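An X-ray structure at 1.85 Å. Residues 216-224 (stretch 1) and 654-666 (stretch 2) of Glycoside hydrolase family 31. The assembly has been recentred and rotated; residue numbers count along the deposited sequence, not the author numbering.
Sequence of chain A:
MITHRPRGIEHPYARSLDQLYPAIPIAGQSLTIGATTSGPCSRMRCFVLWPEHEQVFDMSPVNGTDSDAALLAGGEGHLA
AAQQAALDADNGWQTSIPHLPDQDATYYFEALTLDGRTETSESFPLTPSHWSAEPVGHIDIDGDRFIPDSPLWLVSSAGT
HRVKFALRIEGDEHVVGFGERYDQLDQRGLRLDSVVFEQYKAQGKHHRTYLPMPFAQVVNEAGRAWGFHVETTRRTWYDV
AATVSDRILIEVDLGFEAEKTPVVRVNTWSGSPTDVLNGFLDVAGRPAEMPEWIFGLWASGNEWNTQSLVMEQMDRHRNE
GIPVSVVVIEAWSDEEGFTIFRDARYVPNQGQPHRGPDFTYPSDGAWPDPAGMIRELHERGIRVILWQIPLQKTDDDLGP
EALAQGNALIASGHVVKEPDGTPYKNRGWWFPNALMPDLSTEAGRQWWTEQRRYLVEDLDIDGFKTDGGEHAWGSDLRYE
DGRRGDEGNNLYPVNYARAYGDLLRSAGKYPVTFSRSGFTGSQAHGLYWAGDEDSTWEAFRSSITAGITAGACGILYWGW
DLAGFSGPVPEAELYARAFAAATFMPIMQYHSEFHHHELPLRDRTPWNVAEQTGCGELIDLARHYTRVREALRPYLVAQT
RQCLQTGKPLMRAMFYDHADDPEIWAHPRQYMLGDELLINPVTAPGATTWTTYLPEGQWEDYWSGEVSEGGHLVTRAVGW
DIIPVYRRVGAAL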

# COMPACT_ATOMS: atom_id res chain seq x y z
N ALA A 216 -6.28 -4.61 15.21
CA ALA A 216 -5.91 -6.03 15.22
C ALA A 216 -6.89 -6.83 16.06
O ALA A 216 -7.54 -6.30 16.96
CB ALA A 216 -4.50 -6.22 15.76
N GLN A 217 -6.99 -8.12 15.76
CA GLN A 217 -7.76 -9.05 16.58
C GLN A 217 -6.78 -9.92 17.35
O GLN A 217 -5.64 -10.14 16.92
CB GLN A 217 -8.76 -9.86 15.75
CG GLN A 217 -8.21 -10.75 14.67
CD GLN A 217 -8.81 -10.40 13.30
OE1 GLN A 217 -9.97 -10.72 13.01
NE2 GLN A 217 -8.03 -9.72 12.47
N VAL A 218 -7.23 -10.36 18.52
CA VAL A 218 -6.40 -11.12 19.44
C VAL A 218 -7.18 -12.38 19.75
O VAL A 218 -8.30 -12.30 20.26
CB VAL A 218 -6.11 -10.33 20.72
CG1 VAL A 218 -5.18 -11.13 21.62
CG2 VAL A 218 -5.51 -8.95 20.42
N VAL A 219 -6.61 -13.53 19.41
CA VAL A 219 -7.36 -14.78 19.37
C VAL A 219 -6.67 -15.79 20.28
O VAL A 219 -5.47 -15.99 20.15
CB VAL A 219 -7.45 -15.34 17.94
CG1 VAL A 219 -8.35 -16.57 17.89
CG2 VAL A 219 -7.99 -14.26 17.01
N ASN A 220 -7.42 -16.40 21.20
CA ASN A 220 -6.86 -17.42 22.10
C ASN A 220 -7.05 -18.81 21.51
O ASN A 220 -7.64 -18.96 20.45
CB ASN A 220 -7.40 -17.28 23.54
CG ASN A 220 -8.82 -17.79 23.74
OD1 ASN A 220 -9.38 -18.54 22.94
ND2 ASN A 220 -9.40 -17.41 24.87
N GLU A 221 -6.54 -19.82 22.20
CA GLU A 221 -6.54 -21.18 21.67
C GLU A 221 -7.75 -22.00 22.12
O GLU A 221 -7.83 -23.18 21.80
CB GLU A 221 -5.20 -21.85 22.02
CG GLU A 221 -4.07 -21.21 21.23
CD GLU A 221 -2.70 -21.82 21.47
OE1 GLU A 221 -2.59 -22.69 22.33
OE2 GLU A 221 -1.74 -21.41 20.78
N ALA A 222 -8.66 -21.35 22.83
CA ALA A 222 -10.01 -21.84 23.11
C ALA A 222 -11.05 -21.38 22.09
O ALA A 222 -12.20 -21.78 22.19
CB ALA A 222 -10.43 -21.37 24.49
N GLY A 223 -10.67 -20.52 21.15
CA GLY A 223 -11.60 -20.01 20.14
C GLY A 223 -12.28 -18.68 20.45
O GLY A 223 -13.21 -18.29 19.76
N ARG A 224 -11.86 -17.98 21.49
CA ARG A 224 -12.46 -16.69 21.78
C ARG A 224 -11.51 -15.61 21.31
O ARG A 224 -10.30 -15.82 21.24
CB ARG A 224 -12.76 -16.55 23.27
CG ARG A 224 -13.69 -17.64 23.82
CD ARG A 224 -14.91 -17.96 22.95
NE ARG A 224 -15.92 -16.89 22.93
CZ ARG A 224 -17.02 -16.87 22.17
NH1 ARG A 224 -17.28 -17.85 21.29
NH2 ARG A 224 -17.87 -15.86 22.27
N MET A 654 -7.17 -19.49 9.08
CA MET A 654 -7.78 -20.68 9.67
C MET A 654 -8.53 -20.40 10.97
O MET A 654 -9.49 -21.09 11.31
CB MET A 654 -6.71 -21.72 9.95
CG MET A 654 -5.90 -22.10 8.74
SD MET A 654 -6.75 -23.34 7.77
CE MET A 654 -6.23 -24.73 8.77
N PHE A 655 -8.10 -19.37 11.70
CA PHE A 655 -8.69 -19.06 12.99
C PHE A 655 -10.14 -18.61 12.92
O PHE A 655 -10.82 -18.67 13.92
CB PHE A 655 -7.83 -18.06 13.81
CG PHE A 655 -7.85 -16.64 13.31
CD1 PHE A 655 -8.88 -15.79 13.66
CD2 PHE A 655 -6.81 -16.14 12.56
CE1 PHE A 655 -8.89 -14.47 13.23
CE2 PHE A 655 -6.82 -14.82 12.11
CZ PHE A 655 -7.86 -13.98 12.46
N TYR A 656 -10.63 -18.16 11.75
CA TYR A 656 -12.03 -17.73 11.66
C TYR A 656 -13.01 -18.90 11.90
O TYR A 656 -14.02 -18.71 12.56
CB TYR A 656 -12.35 -17.00 10.33
CG TYR A 656 -11.79 -15.61 10.35
CD1 TYR A 656 -12.41 -14.61 11.09
CD2 TYR A 656 -10.60 -15.31 9.72
CE1 TYR A 656 -11.87 -13.33 11.16
CE2 TYR A 656 -10.04 -14.03 9.77
CZ TYR A 656 -10.67 -13.05 10.50
OH TYR A 656 -10.11 -11.79 10.57
N ASP A 657 -12.69 -20.07 11.37
CA ASP A 657 -13.56 -21.23 11.48
C ASP A 657 -13.00 -22.32 12.40
O ASP A 657 -13.75 -23.21 12.77
CB ASP A 657 -13.82 -21.84 10.08
CG ASP A 657 -14.40 -20.84 9.08
OD1 ASP A 657 -15.29 -20.06 9.46
OD2 ASP A 657 -13.96 -20.84 7.89
N HIS A 658 -11.71 -22.26 12.77
CA HIS A 658 -11.05 -23.32 13.54
C HIS A 658 -10.18 -22.81 14.70
O HIS A 658 -9.20 -23.46 15.06
CB HIS A 658 -10.21 -24.22 12.61
CG HIS A 658 -10.98 -24.74 11.43
ND1 HIS A 658 -10.87 -24.18 10.17
CD2 HIS A 658 -11.91 -25.71 11.33
CE1 HIS A 658 -11.68 -24.82 9.34
NE2 HIS A 658 -12.32 -25.75 10.02
N ALA A 659 -10.58 -21.71 15.34
CA ALA A 659 -9.76 -21.11 16.42
C ALA A 659 -9.63 -21.94 17.70
O ALA A 659 -8.75 -21.68 18.51
CB ALA A 659 -10.28 -19.72 16.79
N ASP A 660 -10.50 -22.93 17.91
CA ASP A 660 -10.33 -23.80 19.08
C ASP A 660 -9.28 -24.93 18.88
O ASP A 660 -9.08 -25.75 19.76
CB ASP A 660 -11.69 -24.35 19.56
CG ASP A 660 -12.36 -25.23 18.54
OD1 ASP A 660 -11.80 -25.42 17.43
OD2 ASP A 660 -13.46 -25.73 18.84
N ASP A 661 -8.62 -24.95 17.73
CA ASP A 661 -7.59 -25.94 17.44
C ASP A 661 -6.22 -25.24 17.43
O ASP A 661 -5.92 -24.53 16.50
CB ASP A 661 -7.87 -26.54 16.08
CG ASP A 661 -6.93 -27.68 15.73
OD1 ASP A 661 -5.85 -27.84 16.32
OD2 ASP A 661 -7.31 -28.43 14.83
N PRO A 662 -5.39 -25.48 18.46
CA PRO A 662 -4.12 -24.75 18.53
C PRO A 662 -3.10 -25.07 17.43
O PRO A 662 -2.23 -24.26 17.17
CB PRO A 662 -3.55 -25.14 19.91
CG PRO A 662 -4.48 -26.12 20.52
CD PRO A 662 -5.54 -26.48 19.53
N GLU A 663 -3.23 -26.23 16.77
CA GLU A 663 -2.30 -26.61 15.70
C GLU A 663 -2.36 -25.72 14.44
O GLU A 663 -1.40 -25.69 13.69
CB GLU A 663 -2.51 -28.10 15.34
CG GLU A 663 -1.69 -28.66 14.17
CD GLU A 663 -0.18 -28.78 14.40
OE1 GLU A 663 0.26 -28.63 15.57
OE2 GLU A 663 0.58 -29.06 13.41
N ILE A 664 -3.44 -24.99 14.23
CA ILE A 664 -3.54 -24.10 13.07
C ILE A 664 -2.40 -23.07 12.99
O ILE A 664 -1.97 -22.70 11.90
CB ILE A 664 -4.91 -23.37 12.98
CG1 ILE A 664 -5.13 -22.42 14.17
CG2 ILE A 664 -6.05 -24.38 12.84
CD1 ILE A 664 -6.41 -21.61 14.09
N TRP A 665 -1.84 -22.66 14.14
CA TRP A 665 -0.83 -21.57 14.14
C TRP A 665 0.52 -22.05 13.61
O TRP A 665 1.32 -21.25 13.15
CB TRP A 665 -0.74 -20.93 15.53
CG TRP A 665 -2.05 -20.35 15.92
CD1 TRP A 665 -2.99 -20.90 16.75
CD2 TRP A 665 -2.62 -19.11 15.43
NE1 TRP A 665 -4.09 -20.09 16.83
CE2 TRP A 665 -3.90 -18.98 16.04
CE3 TRP A 665 -2.18 -18.12 14.57
CZ2 TRP A 665 -4.74 -17.88 15.80
CZ3 TRP A 665 -3.01 -17.00 14.34
CH2 TRP A 665 -4.28 -16.91 14.96
N ALA A 666 0.73 -23.37 13.60
CA ALA A 666 1.92 -23.96 13.02
C ALA A 666 1.87 -23.99 11.47
O ALA A 666 2.87 -24.34 10.83
CB ALA A 666 2.17 -25.35 13.60
O HOH W 1 -8.73 -25.49 22.56

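Segments far apart in sequence often join by shape first, with a few polar links added. Here a strand ending at Val219, and the turn that follows it, pack against a stretch more than 430 residues later, burying 492 Å² in all. Gln217 and Val219, alternate residues of the strand, point toward the second stretch, while Val218 between them points away.

Val219 is a well-buried bump. Its hollow is lined by Phe655, Ala659 and Trp665: Val219 CG2 lies 3.8 Å from Phe655 CD1, Val219 CG1 lies 3.9 Å from Ala659 CB, and Val219 CB lies 4.3 Å from Trp665 CZ2. A compact, branched side chain fills such a pocket, touching all three neighbours, and the methyl of Ala659 offers a small apolar surface to the valine.

Two residues earlier in the strand, Gln217 sets its amide carbon CD 3.8 Å from Phe655 CZ, at the edge of that ring. Gln217 OE1 accepts a weak hydrogen bond from Tyr656 OH at 2.7 Å; the tyrosine's CA-to-CB bond points away, but its long side chain brings the hydroxyl back to the strand.

At Gly223 the fit depends on backbone. Gly223 CA approaches Asp660 N to 3.8 Å, and a CB on Gly223 would fall about 3.5 Å from Asp660 CB, a tight fit. Its backbone angles (94/9) call for glycine in any case. Asn220 steadies this turn from within, Asn220 OD1 accepting a bond from Arg224 N at 2.9 Å.

Glu221, partly exposed, reaches across with its extended side chain, bringing Glu221 OE1 to 3.6 Å from Pro662 CB. Glu221 O and Asp660 O, both acceptors, stand 3.5 Å apart; one water reconciles them, donating to Glu221 O at 2.6 Å and to Asp660 O at 2.8 Å.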